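Local coordinates for TETR family transcriptional repressor LFRR (Mycobacterium smegmatis, PDB 2V57), which represses transcription of the lfrRA efflux-pump operon by binding directly to its promoter region as a TetR-family regulator, at residues L97-G100 / P101-F105; D165-P168 / R169-V173. All coordinates share one frame; numbering follows the deposited sequence.

Contact 1. Residues L97-G100 / P101-F105; sequences LDLG and PIVLF
The carbonyl O of Leu99 reaches the amide N of Ile102 through one water molecule, which donates to Leu99 O at 3.1 Å and accepts from Ile102 N at 3.0 Å. This bridge spans the linker between helix 85-97 and the short helix 102-106, in the largely helical ligand-binding part of a TetR-family repressor. The chain leaves the first helix through a type I beta turn from Leu97 to Gly100, closed by Gly100 N on Leu97 O at 3.1 Å. Gly100 then takes a positive phi of 88°, and the chain changes direction into Pro101. The Gly100 carbonyl points forward into the next helix, where its O accepts Val103 N at 3.3 Å, with an angle of 167° at the hydrogen.

Two aliphatic side chains meet across the bend, Leu99 and Val103, at a slant. Leu99 also leans on Leu70 and Ser71 of helix 56-77, while Val103 touches Tyr160 of helix 147-164, so the linker touches both helices. Val103 has CG1 anti to its backbone N (chi1 178°), which leaves CG2 to turn back over the loop: this methyl lies 3.5 Å from Gly100 O and 3.7 Å from Leu99 CB.

Contact 2. Residues D165-P168 / R169-V173; sequences DGMP and RHQIV. With SO4 (sulfate ion), chain H.
Pro168 and Ile172 are joined by the main hydrogen bond of this helix start: Ile172 N donates to Pro168 O at 3.1 Å. Pro168 is the N-cap residue of helix 169-182, and its carbonyl also takes a weak, bent bond from Gln171 N. Two residues earlier, Gly166, with positive phi, is the C-prime residue of a Schellman motif that ends helix 147-164, so one helix stops and the next begins within a few residues.

The apolar part of the contact belongs to Met167. Its CG is anti to the backbone N (chi1 -165°), which carries CG and SD over to Ile172, with SD 3.6 Å from Ile172 CG1. The Met167 chain crosses Gln171 at about a right angle and Ile172 at a slant, and the CD1 methyl of Ile172 sits 3.5 Å from Met167 O. Gln171 lies beside the Pro168 ring, both pointing the same way, and brings OE1 to 3.1 Å from Pro168 CD, a close approach to carbon.

A charged contact lies on the exposed side. The extended Arg169 side chain presents the edge of its guanidinium to a sulfate, probably from the crystallisation liquor, and NH1 donates to O1 at 2.8 Å. His170 CB is a van der Waals neighbour of the same ion, 3.5 Å from its O2.

Met167 and Gln171 rest on Pro144 of the second subunit, while Ile172 touches Leu97 of helix 85-97 and Ala162 and Ala163 of helix 147-164.

Both contacts are bends where one helix gives way to the next, but the centre of contact 1 lies about 5 Å, and that of contact 2 about 17 Å, from the centre of the chain, the second at the surface. Contact 1 is uncharged across its bend, a water and a backbone bond backed by aliphatic packing, whereas contact 2 exposes an arginine that binds a sulfate, probably from the crystallisation liquor. They meet directly: Asp98 OD2 forms a salt bridge with Arg169 NH2 at 2.9 Å, and Leu97 CD2 packs 3.7 Å from Val173 CG2, tying the end of helix 85-97 to the start of helix 169-182. Each also touches the second subunit.

Contact 1. Residues L97-G100 / P101-F105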
ATOM      1  N   LEU B  97     -13.278  -0.629   6.342  1.00 17.04           N
ATOM      2  CA  LEU B  97     -12.545  -1.681   7.035  1.00 21.85           C
ATOM      3  C   LEU B  97     -13.187  -3.044   6.737  1.00 30.13           C
ATOM      4  O   LEU B  97     -12.494  -4.056   6.581  1.00 25.56           O
ATOM      5  CB  LEU B  97     -12.490  -1.432   8.545  1.00 17.27           C
ATOM      6  CG  LEU B  97     -11.502  -2.275   9.350  1.00 22.59           C
ATOM      7  CD1 LEU B  97     -10.044  -2.030   8.946  1.00 29.38           C
ATOM      8  CD2 LEU B  97     -11.699  -2.054  10.870  1.00 28.15           C
ATOM      9  N   ASP B  98     -14.512  -3.052   6.626  1.00 24.39           N
ATOM     10  CA  ASP B  98     -15.246  -4.299   6.468  1.00 30.41           C
ATOM     11  C   ASP B  98     -15.070  -4.921   5.073  1.00 30.03           C
ATOM     12  O   ASP B  98     -15.511  -6.039   4.830  1.00 33.65           O
ATOM     13  CB  ASP B  98     -16.731  -4.100   6.801  1.00 31.55           C
ATOM     14  CG  ASP B  98     -16.979  -3.879   8.298  1.00 36.14           C
ATOM     15  OD1 ASP B  98     -16.084  -4.169   9.122  1.00 34.34           O
ATOM     16  OD2 ASP B  98     -18.078  -3.409   8.649  1.00 39.03           O
ATOM     17  N   LEU B  99     -14.417  -4.208   4.165  1.00 27.03           N
ATOM     18  CA  LEU B  99     -14.108  -4.768   2.855  1.00 24.67           C
ATOM     19  C   LEU B  99     -13.074  -5.886   3.012  1.00 25.25           C
ATOM     20  O   LEU B  99     -13.000  -6.785   2.180  1.00 28.09           O
ATOM     21  CB  LEU B  99     -13.566  -3.692   1.892  1.00 24.40           C
ATOM     22  CG  LEU B  99     -14.464  -2.501   1.519  1.00 30.17           C
ATOM     23  CD1 LEU B  99     -13.682  -1.398   0.807  1.00 32.88           C
ATOM     24  CD2 LEU B  99     -15.638  -2.964   0.663  1.00 31.20           C
ATOM     25  N   GLY B 100     -12.256  -5.814   4.061  1.00 26.68           N
ATOM     26  CA  GLY B 100     -11.282  -6.854   4.329  1.00 28.83           C
ATOM     27  C   GLY B 100      -9.942  -6.651   3.638  1.00 30.45           C
ATOM     28  O   GLY B 100      -9.754  -5.706   2.870  1.00 24.03           O
ATOM     29  N   PRO B 101      -8.990  -7.545   3.921  1.00 31.53           N
ATOM     30  CA  PRO B 101      -7.614  -7.411   3.444  1.00 26.33           C
ATOM     31  C   PRO B 101      -7.437  -7.566   1.935  1.00 26.33           C
ATOM     32  O   PRO B 101      -6.320  -7.357   1.479  1.00 25.05           O
ATOM     33  CB  PRO B 101      -6.879  -8.538   4.194  1.00 33.13           C
ATOM     34  CG  PRO B 101      -7.961  -9.524   4.522  1.00 36.40           C
ATOM     35  CD  PRO B 101      -9.132  -8.664   4.870  1.00 36.10           C
ATOM     36  N   ILE B 102      -8.471  -7.912   1.169  1.00 21.65           N
ATOM     37  CA  ILE B 102      -8.288  -7.966  -0.289  1.00 22.18           C
ATOM     38  C   ILE B 102      -7.941  -6.572  -0.828  1.00 17.15           C
ATOM     39  O   ILE B 102      -7.310  -6.415  -1.884  1.00 22.84           O
ATOM     40  CB  ILE B 102      -9.518  -8.562  -1.034  1.00 23.52           C
ATOM     41  CG1 ILE B 102      -9.137  -8.954  -2.473  1.00 21.13           C
ATOM     42  CG2 ILE B 102     -10.705  -7.596  -1.010  1.00 21.97           C
ATOM     43  CD1 ILE B 102      -8.132 -10.117  -2.530  1.00 18.97           C
ATOM     44  N   VAL B 103      -8.332  -5.543  -0.087  1.00 23.45           N
ATOM     45  CA  VAL B 103      -7.989  -4.176  -0.483  1.00 23.74           C
ATOM     46  C   VAL B 103      -6.472  -3.961  -0.587  1.00 25.70           C
ATOM     47  O   VAL B 103      -6.018  -3.187  -1.421  1.00 29.78           O
ATOM     48  CB  VAL B 103      -8.655  -3.121   0.443  1.00 20.88           C
ATOM     49  CG1 VAL B 103      -8.238  -1.705   0.043  1.00 21.61           C
ATOM     50  CG2 VAL B 103     -10.182  -3.295   0.415  1.00 23.67           C
ATOM     51  N   LEU B 104      -5.692  -4.665   0.234  1.00 21.50           N
ATOM     52  CA  LEU B 104      -4.236  -4.601   0.140  1.00 31.04           C
ATOM     53  C   LEU B 104      -3.756  -5.188  -1.174  1.00 28.95           C
ATOM     54  O   LEU B 104      -2.721  -4.786  -1.728  1.00 27.36           O
ATOM     55  CB  LEU B 104      -3.586  -5.388   1.280  1.00 27.41           C
ATOM     56  CG  LEU B 104      -3.817  -4.881   2.706  1.00 27.05           C
ATOM     57  CD1 LEU B 104      -3.482  -5.986   3.696  1.00 29.27           C
ATOM     58  CD2 LEU B 104      -2.977  -3.634   2.976  1.00 22.08           C
ATOM     59  N   PHE B 105      -4.493  -6.173  -1.664  1.00 23.99           N
ATOM     60  CA  PHE B 105      -4.108  -6.815  -2.916  1.00 25.45           C
ATOM     61  C   PHE B 105      -4.427  -5.889  -4.095  1.00 26.85           C
ATOM     62  O   PHE B 105      -3.604  -5.739  -5.004  1.00 25.55           O
ATOM     63  CB  PHE B 105      -4.790  -8.190  -3.046  1.00 23.86           C
ATOM     64  CG  PHE B 105      -4.356  -9.003  -4.259  1.00 23.42           C
ATOM     65  CD1 PHE B 105      -3.353  -9.947  -4.161  1.00 21.42           C
ATOM     66  CD2 PHE B 105      -5.008  -8.860  -5.479  1.00 27.64           C
ATOM     67  CE1 PHE B 105      -2.973 -10.719  -5.263  1.00 18.23           C
ATOM     68  CE2 PHE B 105      -4.631  -9.626  -6.584  1.00 29.33           C
ATOM     69  CZ  PHE B 105      -3.608 -10.555  -6.470  1.00 20.12           C
TER
HETATM   70  O   HOH W   1     -11.028  -9.148   2.100  1.00 33.61           O

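Contact 2. Residues D165-P168 / R169-V173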
ATOM      1  N   ASP B 165      -3.186  -9.252  11.999  1.00 41.10           N
ATOM      2  CA  ASP B 165      -2.381  -9.496  13.194  1.00 46.60           C
ATOM      3  C   ASP B 165      -3.206  -9.632  14.478  1.00 50.68           C
ATOM      4  O   ASP B 165      -2.667  -9.529  15.580  1.00 49.58           O
ATOM      5  CB  ASP B 165      -1.332  -8.398  13.380  1.00 51.68           C
ATOM      6  CG  ASP B 165      -0.092  -8.631  12.548  1.00 60.60           C
ATOM      7  OD1 ASP B 165       0.093  -9.762  12.048  1.00 63.94           O
ATOM      8  OD2 ASP B 165       0.703  -7.682  12.395  1.00 63.79           O
ATOM      9  N   GLY B 166      -4.508  -9.845  14.336  1.00 50.96           N
ATOM     10  CA  GLY B 166      -5.340 -10.152  15.484  1.00 45.85           C
ATOM     11  C   GLY B 166      -5.880  -8.970  16.270  1.00 47.79           C
ATOM     12  O   GLY B 166      -6.452  -9.155  17.345  1.00 49.90           O
ATOM     13  N   MET B 167      -5.707  -7.756  15.759  1.00 46.03           N
ATOM     14  CA  MET B 167      -6.280  -6.595  16.437  1.00 40.46           C
ATOM     15  C   MET B 167      -7.789  -6.600  16.214  1.00 37.57           C
ATOM     16  O   MET B 167      -8.254  -6.827  15.098  1.00 36.23           O
ATOM     17  CB  MET B 167      -5.653  -5.287  15.944  1.00 34.09           C
ATOM     18  CG  MET B 167      -5.929  -4.091  16.854  1.00 36.79           C
ATOM     19  SD  MET B 167      -5.095  -2.555  16.363  1.00 47.53           S
ATOM     20  CE  MET B 167      -3.384  -3.087  16.421  1.00 45.99           C
ATOM     21  N   PRO B 168      -8.563  -6.384  17.289  1.00 40.20           N
ATOM     22  CA  PRO B 168     -10.027  -6.380  17.207  1.00 38.19           C
ATOM     23  C   PRO B 168     -10.563  -5.202  16.398  1.00 35.98           C
ATOM     24  O   PRO B 168     -10.032  -4.091  16.481  1.00 34.32           O
ATOM     25  CB  PRO B 168     -10.462  -6.246  18.678  1.00 39.46           C
ATOM     26  CG  PRO B 168      -9.277  -6.691  19.473  1.00 42.94           C
ATOM     27  CD  PRO B 168      -8.087  -6.252  18.676  1.00 43.07           C
ATOM     28  N   ARG B 169     -11.625  -5.460  15.638  1.00 33.50           N
ATOM     29  CA  ARG B 169     -12.237  -4.464  14.767  1.00 35.02           C
ATOM     30  C   ARG B 169     -12.454  -3.127  15.470  1.00 36.82           C
ATOM     31  O   ARG B 169     -12.013  -2.089  14.976  1.00 28.14           O
ATOM     32  CB  ARG B 169     -13.562  -4.996  14.216  1.00 30.82           C
ATOM     33  CG  ARG B 169     -14.337  -4.038  13.306  1.00 32.38           C
ATOM     34  CD  ARG B 169     -15.706  -4.637  12.997  1.00 34.52           C
ATOM     35  NE  ARG B 169     -16.479  -3.891  12.008  1.00 38.61           N
ATOM     36  CZ  ARG B 169     -17.501  -3.091  12.309  1.00 43.57           C
ATOM     37  NH1 ARG B 169     -17.869  -2.933  13.575  1.00 42.79           N
ATOM     38  NH2 ARG B 169     -18.154  -2.450  11.349  1.00 43.15           N
ATOM     39  N   HIS B 170     -13.121  -3.149  16.624  1.00 37.74           N
ATOM     40  CA  HIS B 170     -13.483  -1.904  17.298  1.00 38.45           C
ATOM     41  C   HIS B 170     -12.263  -1.050  17.623  1.00 33.26           C
ATOM     42  O   HIS B 170     -12.324   0.180  17.537  1.00 29.52           O
ATOM     43  CB  HIS B 170     -14.279  -2.180  18.576  1.00 44.80           C
ATOM     44  CG  HIS B 170     -14.800  -0.941  19.239  1.00 56.76           C
ATOM     45  ND1 HIS B 170     -14.106  -0.278  20.228  1.00 63.74           N
ATOM     46  CD2 HIS B 170     -15.946  -0.243  19.054  1.00 62.36           C
ATOM     47  CE1 HIS B 170     -14.801   0.774  20.624  1.00 64.52           C
ATOM     48  NE2 HIS B 170     -15.923   0.819  19.927  1.00 64.41           N
ATOM     49  N   GLN B 171     -11.170  -1.712  17.992  1.00 31.28           N
ATOM     50  CA  GLN B 171      -9.920  -1.056  18.367  1.00 29.28           C
ATOM     51  C   GLN B 171      -9.203  -0.443  17.160  1.00 22.50           C
ATOM     52  O   GLN B 171      -8.615   0.625  17.261  1.00 22.00           O
ATOM     53  CB  GLN B 171      -9.006  -2.068  19.056  1.00 39.69           C
ATOM     54  CG  GLN B 171      -7.963  -1.483  19.983  1.00 51.11           C
ATOM     55  CD  GLN B 171      -7.068  -2.564  20.558  1.00 55.54           C
ATOM     56  OE1 GLN B 171      -7.247  -3.746  20.266  1.00 55.76           O
ATOM     57  NE2 GLN B 171      -6.097  -2.163  21.369  1.00 58.88           N
ATOM     58  N   ILE B 172      -9.245  -1.134  16.024  1.00 23.01           N
ATOM     59  CA  ILE B 172      -8.707  -0.602  14.788  1.00 23.41           C
ATOM     60  C   ILE B 172      -9.472   0.652  14.367  1.00 24.17           C
ATOM     61  O   ILE B 172      -8.881   1.637  13.922  1.00 23.56           O
ATOM     62  CB  ILE B 172      -8.752  -1.662  13.654  1.00 21.48           C
ATOM     63  CG1 ILE B 172      -7.836  -2.837  14.013  1.00 25.15           C
ATOM     64  CG2 ILE B 172      -8.344  -1.045  12.308  1.00 17.41           C
ATOM     65  CD1 ILE B 172      -7.961  -4.030  13.084  1.00 26.39           C
ATOM     66  N   VAL B 173     -10.790   0.618  14.507  1.00 23.47           N
ATOM     67  CA  VAL B 173     -11.593   1.779  14.139  1.00 24.99           C
ATOM     68  C   VAL B 173     -11.237   2.973  15.032  1.00 27.19           C
ATOM     69  O   VAL B 173     -10.983   4.073  14.538  1.00 25.47           O
ATOM     70  CB  VAL B 173     -13.090   1.458  14.154  1.00 27.92           C
ATOM     71  CG1 VAL B 173     -13.923   2.716  13.928  1.00 34.61           C
ATOM     72  CG2 VAL B 173     -13.403   0.414  13.090  1.00 22.77           C
TER
HETATM   73  S   SO4 H1188     -16.958  -4.328  16.799  1.00 79.08           S
HETATM   74  O1  SO4 H1188     -16.408  -3.302  15.916  1.00 83.61           O
HETATM   75  O2  SO4 H1188     -15.859  -5.038  17.454  1.00 75.40           O
HETATM   76  O3  SO4 H1188     -17.805  -3.684  17.801  1.00 76.24           O
HETATM   77  O4  SO4 H1188     -17.760  -5.265  16.008  1.00 77.40           O